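Local coordinates for protein pectate lyase (Paenibacillus sp. 0602, PDB 5GT5) that cleaves polygalacturonate and partly methylated pectin by endo-acting beta-elimination, probably with the help of calcium, as a secreted polysaccharide lyase of family 1, at residues I188-F193 and L265-Y270; D152-E157 and G175-K180. The protein carries 1 engineered substitution. All coordinates share one frame; numbering follows the deposited sequence.

Contact 1. Residues I188-F193 and L265-Y270; sequences ISWSTF and LHHNVY
Ile188-Phe193 and Leu265-Tyr270 run parallel and in step, each strand bent at its middle by a residue in the left-handed helical region, Trp190 and His267. The two corners coincide, as expected for successive coils of the parallel beta-helix of this lyase family. Asn268 lies just past its corner, CG anti to its own carbonyl carbon (chi1 -62°), which turns both ends of the amide to 188-193: OD1 takes the N-H of Ser191 at 2.9 Å, while ND2 gives a hydrogen to Ile188 O at 3.0 Å and another to Tyr270 OH. Ile188 O accepts twice, from His266 N in its carbonyl plane and from ND2 above it. Inside the coil, Phe193 and Tyr270 lie nearly parallel but slid apart, with Tyr270 CE1 3.3 Å from Phe193 CD1 over the rim of the phenylalanine ring. Outside it, the Trp190 six-membered ring and the His267 ring form an offset stack, planes 14° apart. Ser189 is small enough to set CB over the His266 face, 3.3 Å from NE2. The ladders continue on both flanks: His166 stacks on Trp190 and Tyr288 of strand 284-288 on His266, while Leu423 of helix 419-423 packs against Trp190, His267 and Val269.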
loop_
_atom_site.group_PDB
_atom_site.type_symbol
_atom_site.label_atom_id
_atom_site.label_comp_id
_atom_site.label_asym_id
_atom_site.label_seq_id
_atom_site.Cartn_x
_atom_site.Cartn_y
_atom_site.Cartn_z
ATOM N N ILE A 188 -15.293 -2.224 2.320
ATOM C CA ILE A 188 -16.385 -3.131 2.026
ATOM C C ILE A 188 -17.669 -2.336 1.823
ATOM O O ILE A 188 -18.123 -1.636 2.742
ATOM C CB ILE A 188 -16.587 -4.189 3.151
ATOM C CG1 ILE A 188 -15.270 -4.909 3.511
ATOM C CG2 ILE A 188 -17.674 -5.178 2.740
ATOM C CD1 ILE A 188 -15.388 -6.002 4.612
ATOM N N SER A 189 -18.249 -2.417 0.611
ATOM C CA SER A 189 -19.375 -1.540 0.288
ATOM C C SER A 189 -20.481 -2.249 -0.463
ATOM O O SER A 189 -20.258 -3.286 -1.114
ATOM C CB SER A 189 -18.926 -0.300 -0.490
ATOM O OG SER A 189 -18.308 -0.657 -1.724
ATOM N N TRP A 190 -21.691 -1.707 -0.336
ATOM C CA TRP A 190 -22.834 -2.165 -1.110
ATOM C C TRP A 190 -23.066 -3.661 -0.963
ATOM O O TRP A 190 -23.436 -4.335 -1.924
ATOM C CB TRP A 190 -22.690 -1.755 -2.608
ATOM C CG TRP A 190 -22.910 -0.286 -2.769
ATOM C CD1 TRP A 190 -21.959 0.689 -2.951
ATOM C CD2 TRP A 190 -24.174 0.393 -2.705
ATOM N NE1 TRP A 190 -22.568 1.932 -3.014
ATOM C CE2 TRP A 190 -23.923 1.766 -2.881
ATOM C CE3 TRP A 190 -25.491 -0.039 -2.572
ATOM C CZ2 TRP A 190 -24.944 2.716 -2.867
ATOM C CZ3 TRP A 190 -26.510 0.917 -2.573
ATOM C CH2 TRP A 190 -26.224 2.268 -2.715
ATOM N N SER A 191 -22.853 -4.180 0.238
ATOM C CA SER A 191 -22.902 -5.627 0.486
ATOM C C SER A 191 -23.937 -6.008 1.521
ATOM O O SER A 191 -24.263 -5.209 2.403
ATOM C CB SER A 191 -21.514 -6.179 0.857
ATOM O OG SER A 191 -20.618 -6.007 -0.254
ATOM N N THR A 192 -24.441 -7.224 1.386
ATOM C CA THR A 192 -25.438 -7.765 2.313
ATOM C C THR A 192 -24.825 -8.886 3.127
ATOM O O THR A 192 -24.141 -9.760 2.569
ATOM C CB THR A 192 -26.623 -8.317 1.513
ATOM O OG1 THR A 192 -27.291 -7.205 0.883
ATOM C CG2 THR A 192 -27.593 -9.053 2.446
ATOM N N PHE A 193 -25.054 -8.844 4.447
ATOM C CA PHE A 193 -24.646 -9.876 5.379
ATOM C C PHE A 193 -25.922 -10.288 6.075
ATOM O O PHE A 193 -26.566 -9.443 6.693
ATOM C CB PHE A 193 -23.610 -9.288 6.362
ATOM C CG PHE A 193 -22.414 -8.658 5.679
ATOM C CD1 PHE A 193 -22.474 -7.340 5.191
ATOM C CD2 PHE A 193 -21.237 -9.390 5.512
ATOM C CE1 PHE A 193 -21.367 -6.765 4.568
ATOM C CE2 PHE A 193 -20.138 -8.838 4.866
ATOM C CZ PHE A 193 -20.192 -7.543 4.375
ATOM N N LEU A 265 -16.453 0.629 5.964
ATOM C CA LEU A 265 -17.703 -0.108 5.662
ATOM C C LEU A 265 -18.762 0.912 5.247
ATOM O O LEU A 265 -18.983 1.882 5.977
ATOM C CB LEU A 265 -18.219 -0.827 6.919
ATOM C CG LEU A 265 -17.201 -1.697 7.667
ATOM C CD1 LEU A 265 -17.816 -2.244 8.942
ATOM C CD2 LEU A 265 -16.694 -2.841 6.776
ATOM N N HIS A 266 -19.438 0.730 4.120
ATOM C CA HIS A 266 -20.489 1.686 3.778
ATOM C C HIS A 266 -21.532 1.118 2.852
ATOM O O HIS A 266 -21.228 0.257 2.002
ATOM C CB HIS A 266 -19.932 3.035 3.269
ATOM C CG HIS A 266 -19.462 3.029 1.861
ATOM N ND1 HIS A 266 -20.308 3.287 0.795
ATOM C CD2 HIS A 266 -18.231 2.840 1.323
ATOM C CE1 HIS A 266 -19.622 3.232 -0.325
ATOM N NE2 HIS A 266 -18.350 2.963 -0.036
ATOM N N HIS A 267 -22.776 1.583 3.029
ATOM C CA HIS A 267 -23.905 1.086 2.220
ATOM C C HIS A 267 -24.007 -0.437 2.300
ATOM O O HIS A 267 -24.320 -1.125 1.330
ATOM C CB HIS A 267 -23.831 1.621 0.765
ATOM C CG HIS A 267 -24.034 3.101 0.685
ATOM N ND1 HIS A 267 -23.002 4.013 0.840
ATOM C CD2 HIS A 267 -25.166 3.851 0.559
ATOM C CE1 HIS A 267 -23.485 5.238 0.815
ATOM N NE2 HIS A 267 -24.800 5.168 0.622
ATOM N N ASN A 268 -23.739 -0.966 3.498
ATOM C CA ASN A 268 -23.911 -2.397 3.766
ATOM C C ASN A 268 -25.106 -2.625 4.642
ATOM O O ASN A 268 -25.440 -1.777 5.485
ATOM C CB ASN A 268 -22.717 -3.011 4.497
ATOM C CG ASN A 268 -21.438 -2.938 3.706
ATOM O OD1 ASN A 268 -21.440 -2.916 2.455
ATOM N ND2 ASN A 268 -20.315 -2.904 4.434
ATOM N N VAL A 269 -25.747 -3.775 4.458
ATOM C CA VAL A 269 -26.829 -4.213 5.357
ATOM C C VAL A 269 -26.363 -5.416 6.153
ATOM O O VAL A 269 -25.924 -6.417 5.571
ATOM C CB VAL A 269 -28.109 -4.584 4.568
ATOM C CG1 VAL A 269 -29.212 -5.139 5.496
ATOM C CG2 VAL A 269 -28.621 -3.389 3.790
ATOM N N TYR A 270 -26.428 -5.305 7.482
ATOM C CA TYR A 270 -26.089 -6.401 8.399
ATOM C C TYR A 270 -27.391 -6.858 9.024
ATOM O O TYR A 270 -27.870 -6.237 9.982
ATOM C CB TYR A 270 -25.107 -5.918 9.491
ATOM C CG TYR A 270 -23.761 -5.507 8.903
ATOM C CD1 TYR A 270 -22.770 -6.452 8.673
ATOM C CD2 TYR A 270 -23.509 -4.177 8.575
ATOM C CE1 TYR A 270 -21.557 -6.095 8.076
ATOM C CE2 TYR A 270 -22.287 -3.791 8.020
ATOM C CZ TYR A 270 -21.323 -4.763 7.764
ATOM O OH TYR A 270 -20.128 -4.378 7.205
HETATM O O HOH W 1 -17.027 2.103 -2.343
#

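Contact 2. Residues D152-E157 and G175-K180; sequences DYITLE and GLVDSK
Asp152, just ahead of strand 154-157, and Asp178, in the neighbouring parallel strand 177-180 of the beta-helix, meet at about a right angle where this lyase family binds calcium. Their carboxylate planes are 58° apart, and Asp152 OD1 comes within 3.4 Å of Asp178 OD2. Two acidic groups this close would repel one another; both are probable calcium ligands together with Asp174, and a bound cation would offset that repulsion. Each carboxylate is steadied by a backbone N-H: Asp152 OD1 receives that of Gly175 on its anti lone pair, at 2.8 Å, while Asp178 OD1 is held by Leu248 N. At Gly175 a side chain would collide with Asp178 OD2, a reason for glycine here.

Farther along the face that bears Thr155 and Asp178, Glu157 and Lys180 lie side by side and point the same way, with Glu157 CG 4.0 Å from Lys180 CB. The extended lysine chain (chi2 -179°, chi3 180°) carries CD past the methyl of Thr155, whose CG2 is 3.9 Å away. On the opposite, inward face, Ile154 and Val177 bring branched side chains to the apolar interior, a residue type well suited to strands. Leu176 CD2 instead reaches the edge of the Tyr153 ring. At the partly exposed end, one water joins the opposite charges, donating to Glu157 OE2 at 2.6 Å and accepting from Lys180 NZ at 2.6 Å.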
loop_
_atom_site.group_PDB
_atom_site.type_symbol
_atom_site.label_atom_id
_atom_site.label_comp_id
_atom_site.label_asym_id
_atom_site.label_seq_id
_atom_site.Cartn_x
_atom_site.Cartn_y
_atom_site.Cartn_z
ATOM N N ASP A 152 -14.163 -19.191 7.615
ATOM C CA ASP A 152 -14.570 -17.802 7.409
ATOM C C ASP A 152 -14.732 -17.605 5.924
ATOM O O ASP A 152 -13.982 -18.209 5.150
ATOM C CB ASP A 152 -13.469 -16.854 7.912
ATOM C CG ASP A 152 -12.897 -17.291 9.245
ATOM O OD1 ASP A 152 -13.498 -16.975 10.268
ATOM O OD2 ASP A 152 -11.829 -17.943 9.262
ATOM N N TYR A 153 -15.669 -16.786 5.454
ATOM C CA TYR A 153 -15.785 -16.638 4.009
ATOM C C TYR A 153 -14.556 -15.972 3.387
ATOM O O TYR A 153 -14.039 -16.439 2.391
ATOM C CB TYR A 153 -17.041 -15.868 3.620
ATOM C CG TYR A 153 -18.300 -16.659 3.721
ATOM C CD1 TYR A 153 -18.495 -17.779 2.896
ATOM C CD2 TYR A 153 -19.321 -16.271 4.565
ATOM C CE1 TYR A 153 -19.674 -18.500 2.973
ATOM C CE2 TYR A 153 -20.510 -16.990 4.640
ATOM C CZ TYR A 153 -20.666 -18.084 3.826
ATOM O OH TYR A 153 -21.843 -18.806 3.926
ATOM N N ILE A 154 -14.123 -14.854 3.952
ATOM C CA ILE A 154 -12.937 -14.154 3.423
ATOM C C ILE A 154 -12.091 -13.712 4.599
ATOM O O ILE A 154 -12.610 -13.103 5.556
ATOM C CB ILE A 154 -13.308 -12.919 2.586
ATOM C CG1 ILE A 154 -14.167 -13.333 1.391
ATOM C CG2 ILE A 154 -12.044 -12.195 2.107
ATOM C CD1 ILE A 154 -14.671 -12.139 0.551
ATOM N N THR A 155 -10.795 -14.021 4.544
ATOM C CA THR A 155 -9.801 -13.543 5.520
ATOM C C THR A 155 -8.755 -12.818 4.733
ATOM O O THR A 155 -8.255 -13.324 3.706
ATOM C CB THR A 155 -9.169 -14.681 6.305
ATOM O OG1 THR A 155 -10.213 -15.409 6.983
ATOM C CG2 THR A 155 -8.247 -14.167 7.370
ATOM N N LEU A 156 -8.414 -11.625 5.191
ATOM C CA LEU A 156 -7.361 -10.840 4.567
ATOM C C LEU A 156 -6.171 -10.806 5.523
ATOM O O LEU A 156 -6.314 -10.452 6.693
ATOM C CB LEU A 156 -7.850 -9.427 4.298
ATOM C CG LEU A 156 -9.230 -9.322 3.635
ATOM C CD1 LEU A 156 -9.620 -7.858 3.537
ATOM C CD2 LEU A 156 -9.208 -9.962 2.258
ATOM N N GLU A 157 -4.977 -11.143 5.031
ATOM C CA GLU A 157 -3.781 -11.169 5.882
ATOM C C GLU A 157 -2.613 -10.509 5.206
ATOM O O GLU A 157 -2.318 -10.808 4.038
ATOM C CB GLU A 157 -3.370 -12.598 6.261
ATOM C CG GLU A 157 -4.393 -13.305 7.154
ATOM C CD GLU A 157 -3.994 -14.719 7.529
ATOM O OE1 GLU A 157 -2.820 -15.064 7.339
ATOM O OE2 GLU A 157 -4.857 -15.486 8.018
ATOM N N GLY A 175 -16.152 -16.231 10.975
ATOM C CA GLY A 175 -16.387 -14.874 10.495
ATOM C C GLY A 175 -16.826 -14.744 9.048
ATOM O O GLY A 175 -16.697 -15.662 8.221
ATOM N N LEU A 176 -17.323 -13.560 8.731
ATOM C CA LEU A 176 -17.764 -13.261 7.372
ATOM C C LEU A 176 -16.615 -12.674 6.576
ATOM O O LEU A 176 -16.168 -13.294 5.607
ATOM C CB LEU A 176 -18.951 -12.312 7.406
ATOM C CG LEU A 176 -20.144 -12.834 8.203
ATOM C CD1 LEU A 176 -21.273 -11.771 8.217
ATOM C CD2 LEU A 176 -20.635 -14.154 7.626
ATOM N N VAL A 177 -16.143 -11.483 6.937
ATOM C CA VAL A 177 -14.920 -10.958 6.326
ATOM C C VAL A 177 -14.061 -10.447 7.471
ATOM O O VAL A 177 -14.468 -9.534 8.206
ATOM C CB VAL A 177 -15.146 -9.811 5.306
ATOM C CG1 VAL A 177 -13.805 -9.370 4.717
ATOM C CG2 VAL A 177 -16.110 -10.249 4.178
ATOM N N ASP A 178 -12.892 -11.059 7.655
ATOM C CA ASP A 178 -11.948 -10.732 8.720
ATOM C C ASP A 178 -10.713 -10.141 8.108
ATOM O O ASP A 178 -10.319 -10.488 6.973
ATOM C CB ASP A 178 -11.572 -11.972 9.490
ATOM C CG ASP A 178 -12.737 -12.557 10.284
ATOM O OD1 ASP A 178 -13.738 -11.859 10.531
ATOM O OD2 ASP A 178 -12.639 -13.750 10.678
ATOM N N SER A 179 -10.080 -9.243 8.844
ATOM C CA SER A 179 -8.898 -8.558 8.339
ATOM C C SER A 179 -7.836 -8.629 9.411
ATOM O O SER A 179 -8.087 -8.193 10.548
ATOM C CB SER A 179 -9.260 -7.129 7.966
ATOM O OG SER A 179 -8.171 -6.519 7.294
ATOM N N LYS A 180 -6.658 -9.152 9.084
ATOM C CA LYS A 180 -5.676 -9.551 10.068
ATOM C C LYS A 180 -4.247 -9.195 9.641
ATOM O O LYS A 180 -3.968 -8.876 8.459
ATOM C CB LYS A 180 -5.742 -11.085 10.257
ATOM C CG LYS A 180 -7.071 -11.663 10.715
ATOM C CD LYS A 180 -6.900 -13.176 10.857
ATOM C CE LYS A 180 -8.179 -13.852 11.317
ATOM N NZ LYS A 180 -7.951 -15.330 11.461
HETATM O O HOH W 2 -6.124 -16.569 10.014
#

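How the contacts relate
Contact 2 closes before contact 1 opens along the chain. The two pairings lie in different sheets of the beta-helix, the chain turning from strand 177-180 into strand 184-194. Their centres are 15 Å apart, yet they meet across the apolar interior: Phe193 CD2 lies 3.6 Å from Leu176 CD1, and Ile188 CD1 lies 3.7 Å from Val177 CG1. Contact 2 carries two of the three probable calcium ligands, Asp152 and Asp178, on its outer side; the third, Asp174, immediately precedes 175-180. Arg276, the likely active-site arginine, is about 5 Å from Asp178 and about 8 Å from Tyr270, side chain to side chain, which brings both contacts near the catalytic region.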